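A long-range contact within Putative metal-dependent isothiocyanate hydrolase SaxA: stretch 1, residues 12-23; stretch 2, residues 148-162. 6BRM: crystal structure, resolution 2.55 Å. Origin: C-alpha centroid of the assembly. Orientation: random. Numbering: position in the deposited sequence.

Stretch 1, residues 12-23: VLQYAGKKFLID
Stretch 2, residues 148-162: GLVFTHHDEKTIYIA

Each stretch is a β-hairpin, and the two pack face to face mainly through side chains, with no backbone-to-backbone hydrogen bonds between them. In stretch 1 the strands pair through Leu-13 N to Phe-20 O (3.0 Å) and Phe-20 N to Leu-13 O (3.1 Å), then Tyr-15 N to Lys-18 O (2.7 Å), and the chain reverses at Ala-16 and Gly-17, both with positive phi (59/44 and 71/19). In stretch 2, Leu-149 pairs with Ile-161 (N to O 2.7 Å in both directions) and Phe-151 N with Ile-159 O (2.9 Å); a longer loop, with Asp-155 at 65/5, joins the strands. Strand 12-15 runs at 25° to strand 148-152, their axes approaching to 10.1 Å, and at 157° to strand 159-162, 11.5 Å away. The CA atoms of Ala-16 and Glu-156 lie 6.9 Å apart, whereas those of Ile-22 and Ile-161 are 9.5 Å apart, so the layers stand closer at the turns.

Alternation along the extended strands directs Leu-13, Tyr-15, Phe-20 and Ile-22 toward Leu-149, Phe-151, Ile-159 and Ile-161. Tyr-15 (chi1 t, chi2 -78°) is the largest bump, and it fills a slot in the second hairpin. Phe-151 CB lies 3.8 Å from the centroid of the Tyr-15 ring over one face, and Glu-156 CG lies 3.8 Å from that centroid over the opposite face, while Ile-159 CG2 touches Tyr-15 CE2 at 3.6 Å. The phenol thus reaches in where the second hairpin opens into its loop, and there Tyr-15 OH lies 2.9 Å from both Phe-151 O and Lys-157 O; which carbonyl receives its proton is left open.

Phe-151 (chi1 m, chi2 87°) projects back into stretch 1. Leu-13 (t, p) lays CD2 over its face, 4.0 Å from the Phe-151 ring centroid, and the same Leu-13 CD2 reaches Ile-161 CD1 at 4.1 Å. Phe-20 (m) meets Phe-151 obliquely, with planes at 36° and Phe-20 CE2 3.9 Å from Phe-151 CE2. Farther from the turns the fit loosens: Ile-22 CG2 and Leu-149 CD1 are 4.4 Å apart.

At the turn, the small Ala-16 side chain sits over one face of the His-153 imidazole (chi1 t, chi2 -73°), its CB 3.9 Å from the His-153 ring centroid. Glu-156 (chi1 t) bends at chi2 (96°), bringing its carboxylate to the turn: Ala-16 N donates to Glu-156 OE2 at 2.8 Å with an N-H...O angle of 148°. Glu-156 therefore both covers the tyrosine ring with its methylene and anchors the turn with its carboxylate.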

# COMPACT_ATOMS: atom_id res chain seq x y z
N VAL B 12 -25.04 5.24 -8.28
CA VAL B 12 -25.60 3.99 -8.79
C VAL B 12 -24.97 3.67 -10.14
O VAL B 12 -24.76 4.57 -10.96
CB VAL B 12 -27.16 3.98 -8.86
CG1 VAL B 12 -27.74 4.15 -7.46
CG2 VAL B 12 -27.72 5.05 -9.78
N LEU B 13 -24.67 2.39 -10.34
CA LEU B 13 -23.88 1.91 -11.47
C LEU B 13 -24.59 0.73 -12.11
O LEU B 13 -24.62 -0.36 -11.53
CB LEU B 13 -22.49 1.49 -10.97
CG LEU B 13 -21.54 0.75 -11.91
CD1 LEU B 13 -21.42 1.45 -13.26
CD2 LEU B 13 -20.18 0.60 -11.26
N GLN B 14 -25.17 0.94 -13.29
CA GLN B 14 -25.75 -0.14 -14.08
C GLN B 14 -24.66 -0.76 -14.96
O GLN B 14 -24.23 -0.15 -15.94
CB GLN B 14 -26.94 0.35 -14.91
CG GLN B 14 -27.72 -0.78 -15.58
CD GLN B 14 -29.20 -0.51 -15.76
OE1 GLN B 14 -29.84 0.17 -14.95
NE2 GLN B 14 -29.78 -1.08 -16.81
N TYR B 15 -24.21 -1.96 -14.59
CA TYR B 15 -23.05 -2.61 -15.21
C TYR B 15 -23.35 -4.08 -15.50
O TYR B 15 -23.66 -4.85 -14.58
CB TYR B 15 -21.83 -2.49 -14.28
CG TYR B 15 -20.49 -2.80 -14.92
CD1 TYR B 15 -20.10 -4.12 -15.15
CD2 TYR B 15 -19.61 -1.78 -15.28
CE1 TYR B 15 -18.87 -4.41 -15.73
CE2 TYR B 15 -18.39 -2.07 -15.86
CZ TYR B 15 -18.02 -3.39 -16.09
OH TYR B 15 -16.81 -3.69 -16.67
N ALA B 16 -23.27 -4.46 -16.78
CA ALA B 16 -23.46 -5.84 -17.24
C ALA B 16 -24.84 -6.42 -16.88
O ALA B 16 -24.96 -7.57 -16.44
CB ALA B 16 -22.34 -6.74 -16.72
N GLY B 17 -25.87 -5.60 -17.09
CA GLY B 17 -27.25 -5.98 -16.78
C GLY B 17 -27.59 -6.07 -15.30
O GLY B 17 -28.59 -6.69 -14.95
N LYS B 18 -26.77 -5.44 -14.45
CA LYS B 18 -26.97 -5.45 -12.99
C LYS B 18 -26.79 -4.03 -12.46
O LYS B 18 -25.96 -3.29 -12.98
CB LYS B 18 -25.95 -6.36 -12.29
CG LYS B 18 -25.93 -7.80 -12.78
CD LYS B 18 -27.23 -8.54 -12.46
CE LYS B 18 -27.18 -10.00 -12.88
NZ LYS B 18 -26.70 -10.21 -14.27
N LYS B 19 -27.57 -3.67 -11.43
CA LYS B 19 -27.49 -2.36 -10.79
C LYS B 19 -26.89 -2.47 -9.39
O LYS B 19 -27.25 -3.37 -8.63
CB LYS B 19 -28.87 -1.73 -10.69
CG LYS B 19 -29.48 -1.30 -12.01
CD LYS B 19 -30.72 -0.45 -11.81
CE LYS B 19 -30.38 0.99 -11.45
NZ LYS B 19 -31.58 1.83 -11.21
N PHE B 20 -25.99 -1.54 -9.06
CA PHE B 20 -25.38 -1.46 -7.73
C PHE B 20 -25.58 -0.06 -7.17
O PHE B 20 -25.70 0.90 -7.93
CB PHE B 20 -23.87 -1.74 -7.80
CG PHE B 20 -23.52 -3.00 -8.53
CD1 PHE B 20 -23.72 -4.24 -7.92
CD2 PHE B 20 -23.01 -2.96 -9.81
CE1 PHE B 20 -23.40 -5.41 -8.58
CE2 PHE B 20 -22.69 -4.13 -10.48
CZ PHE B 20 -22.89 -5.36 -9.87
N LEU B 21 -25.60 0.04 -5.84
CA LEU B 21 -25.58 1.32 -5.14
C LEU B 21 -24.33 1.32 -4.27
O LEU B 21 -24.26 0.60 -3.28
CB LEU B 21 -26.85 1.48 -4.29
CG LEU B 21 -26.98 2.66 -3.31
CD1 LEU B 21 -26.85 4.02 -4.00
CD2 LEU B 21 -28.31 2.57 -2.59
N ILE B 22 -23.33 2.11 -4.66
CA ILE B 22 -22.05 2.17 -3.95
C ILE B 22 -22.08 3.30 -2.93
O ILE B 22 -22.37 4.44 -3.29
CB ILE B 22 -20.86 2.37 -4.93
CG1 ILE B 22 -20.73 1.16 -5.88
CG2 ILE B 22 -19.55 2.59 -4.17
CD1 ILE B 22 -21.30 1.39 -7.27
N ASP B 23 -21.79 2.98 -1.67
CA ASP B 23 -21.64 3.95 -0.58
C ASP B 23 -22.86 4.87 -0.38
O ASP B 23 -22.78 6.07 -0.65
CB ASP B 23 -20.36 4.78 -0.79
CG ASP B 23 -19.10 3.93 -0.75
OD1 ASP B 23 -19.20 2.68 -0.80
OD2 ASP B 23 -17.99 4.51 -0.68
N GLY B 148 -10.77 0.34 -2.97
CA GLY B 148 -11.19 0.68 -4.32
C GLY B 148 -11.91 -0.50 -4.94
O GLY B 148 -11.90 -1.61 -4.37
N LEU B 149 -12.55 -0.27 -6.08
CA LEU B 149 -13.32 -1.31 -6.78
C LEU B 149 -13.13 -1.19 -8.28
O LEU B 149 -13.40 -0.14 -8.86
CB LEU B 149 -14.82 -1.17 -6.49
CG LEU B 149 -15.29 -1.19 -5.04
CD1 LEU B 149 -16.74 -0.72 -4.98
CD2 LEU B 149 -15.14 -2.58 -4.45
N VAL B 150 -12.66 -2.27 -8.91
CA VAL B 150 -12.60 -2.37 -10.36
C VAL B 150 -13.74 -3.28 -10.81
O VAL B 150 -14.06 -4.24 -10.13
CB VAL B 150 -11.24 -2.94 -10.84
CG1 VAL B 150 -11.20 -3.07 -12.36
CG2 VAL B 150 -10.10 -2.05 -10.35
N PHE B 151 -14.36 -2.95 -11.95
CA PHE B 151 -15.40 -3.78 -12.55
C PHE B 151 -14.96 -4.20 -13.94
O PHE B 151 -14.62 -3.35 -14.77
CB PHE B 151 -16.72 -3.01 -12.64
CG PHE B 151 -17.39 -2.79 -11.31
CD1 PHE B 151 -17.07 -1.69 -10.53
CD2 PHE B 151 -18.35 -3.69 -10.85
CE1 PHE B 151 -17.69 -1.49 -9.30
CE2 PHE B 151 -18.97 -3.49 -9.63
CZ PHE B 151 -18.64 -2.39 -8.85
N THR B 152 -14.97 -5.51 -14.20
CA THR B 152 -14.44 -6.10 -15.43
C THR B 152 -15.52 -6.99 -16.05
O THR B 152 -16.17 -7.76 -15.34
CB THR B 152 -13.12 -6.87 -15.13
OG1 THR B 152 -12.01 -5.98 -15.32
CG2 THR B 152 -12.91 -8.10 -16.00
N HIS B 153 -15.69 -6.87 -17.37
CA HIS B 153 -16.64 -7.68 -18.15
C HIS B 153 -16.43 -7.38 -19.64
O HIS B 153 -16.16 -6.24 -20.00
CB HIS B 153 -18.09 -7.34 -17.77
CG HIS B 153 -19.09 -8.38 -18.19
ND1 HIS B 153 -19.47 -8.58 -19.49
CD2 HIS B 153 -19.81 -9.27 -17.46
CE1 HIS B 153 -20.37 -9.55 -19.56
NE2 HIS B 153 -20.58 -9.99 -18.33
N HIS B 154 -16.54 -8.40 -20.50
CA HIS B 154 -16.72 -8.18 -21.95
C HIS B 154 -18.08 -7.50 -22.23
O HIS B 154 -18.92 -7.43 -21.34
CB HIS B 154 -16.54 -9.48 -22.75
CG HIS B 154 -17.61 -10.52 -22.52
ND1 HIS B 154 -18.59 -10.80 -23.45
CD2 HIS B 154 -17.83 -11.36 -21.48
CE1 HIS B 154 -19.37 -11.75 -22.99
NE2 HIS B 154 -18.94 -12.11 -21.79
N ASP B 155 -18.28 -6.98 -23.43
CA ASP B 155 -19.47 -6.13 -23.74
C ASP B 155 -19.52 -4.79 -22.97
O ASP B 155 -20.50 -4.05 -23.10
CB ASP B 155 -20.81 -6.87 -23.50
CG ASP B 155 -20.83 -8.29 -24.03
OD1 ASP B 155 -19.94 -8.67 -24.81
OD2 ASP B 155 -21.77 -9.02 -23.66
N GLU B 156 -18.48 -4.47 -22.21
CA GLU B 156 -18.51 -3.34 -21.27
C GLU B 156 -17.08 -2.86 -20.99
O GLU B 156 -16.17 -3.68 -20.83
CB GLU B 156 -19.21 -3.75 -19.97
CG GLU B 156 -19.87 -2.60 -19.22
CD GLU B 156 -21.36 -2.45 -19.53
OE1 GLU B 156 -21.73 -1.48 -20.22
OE2 GLU B 156 -22.16 -3.30 -19.07
N LYS B 157 -16.88 -1.55 -20.93
CA LYS B 157 -15.58 -0.98 -20.59
C LYS B 157 -15.24 -1.21 -19.12
O LYS B 157 -16.14 -1.45 -18.30
CB LYS B 157 -15.53 0.52 -20.90
CG LYS B 157 -15.67 0.86 -22.37
CD LYS B 157 -15.46 2.34 -22.62
CE LYS B 157 -15.18 2.63 -24.09
NZ LYS B 157 -14.84 4.06 -24.30
N THR B 158 -13.95 -1.15 -18.80
CA THR B 158 -13.46 -1.37 -17.45
C THR B 158 -13.53 -0.07 -16.66
O THR B 158 -13.04 0.96 -17.12
CB THR B 158 -12.00 -1.87 -17.48
OG1 THR B 158 -11.90 -3.02 -18.34
CG2 THR B 158 -11.52 -2.26 -16.08
N ILE B 159 -14.14 -0.12 -15.47
CA ILE B 159 -14.27 1.07 -14.60
C ILE B 159 -13.59 0.81 -13.26
O ILE B 159 -13.71 -0.28 -12.71
CB ILE B 159 -15.75 1.53 -14.40
CG1 ILE B 159 -15.81 2.71 -13.41
CG2 ILE B 159 -16.63 0.40 -13.89
CD1 ILE B 159 -17.10 3.51 -13.42
N TYR B 160 -12.90 1.83 -12.75
CA TYR B 160 -12.20 1.78 -11.47
C TYR B 160 -12.70 2.89 -10.55
O TYR B 160 -12.44 4.06 -10.81
CB TYR B 160 -10.68 1.91 -11.70
CG TYR B 160 -9.79 1.96 -10.47
CD1 TYR B 160 -10.12 1.28 -9.29
CD2 TYR B 160 -8.59 2.65 -10.50
CE1 TYR B 160 -9.29 1.31 -8.18
CE2 TYR B 160 -7.75 2.68 -9.39
CZ TYR B 160 -8.10 2.01 -8.24
OH TYR B 160 -7.28 2.05 -7.14
N ILE B 161 -13.42 2.53 -9.49
CA ILE B 161 -13.76 3.46 -8.41
C ILE B 161 -12.64 3.39 -7.38
O ILE B 161 -12.55 2.41 -6.63
CB ILE B 161 -15.13 3.13 -7.77
CG1 ILE B 161 -16.27 3.36 -8.78
CG2 ILE B 161 -15.36 3.96 -6.50
CD1 ILE B 161 -16.85 2.10 -9.37
N ALA B 162 -11.80 4.42 -7.35
CA ALA B 162 -10.61 4.44 -6.48
C ALA B 162 -10.95 4.56 -5.00
O ALA B 162 -10.27 3.97 -4.15
CB ALA B 162 -9.68 5.57 -6.90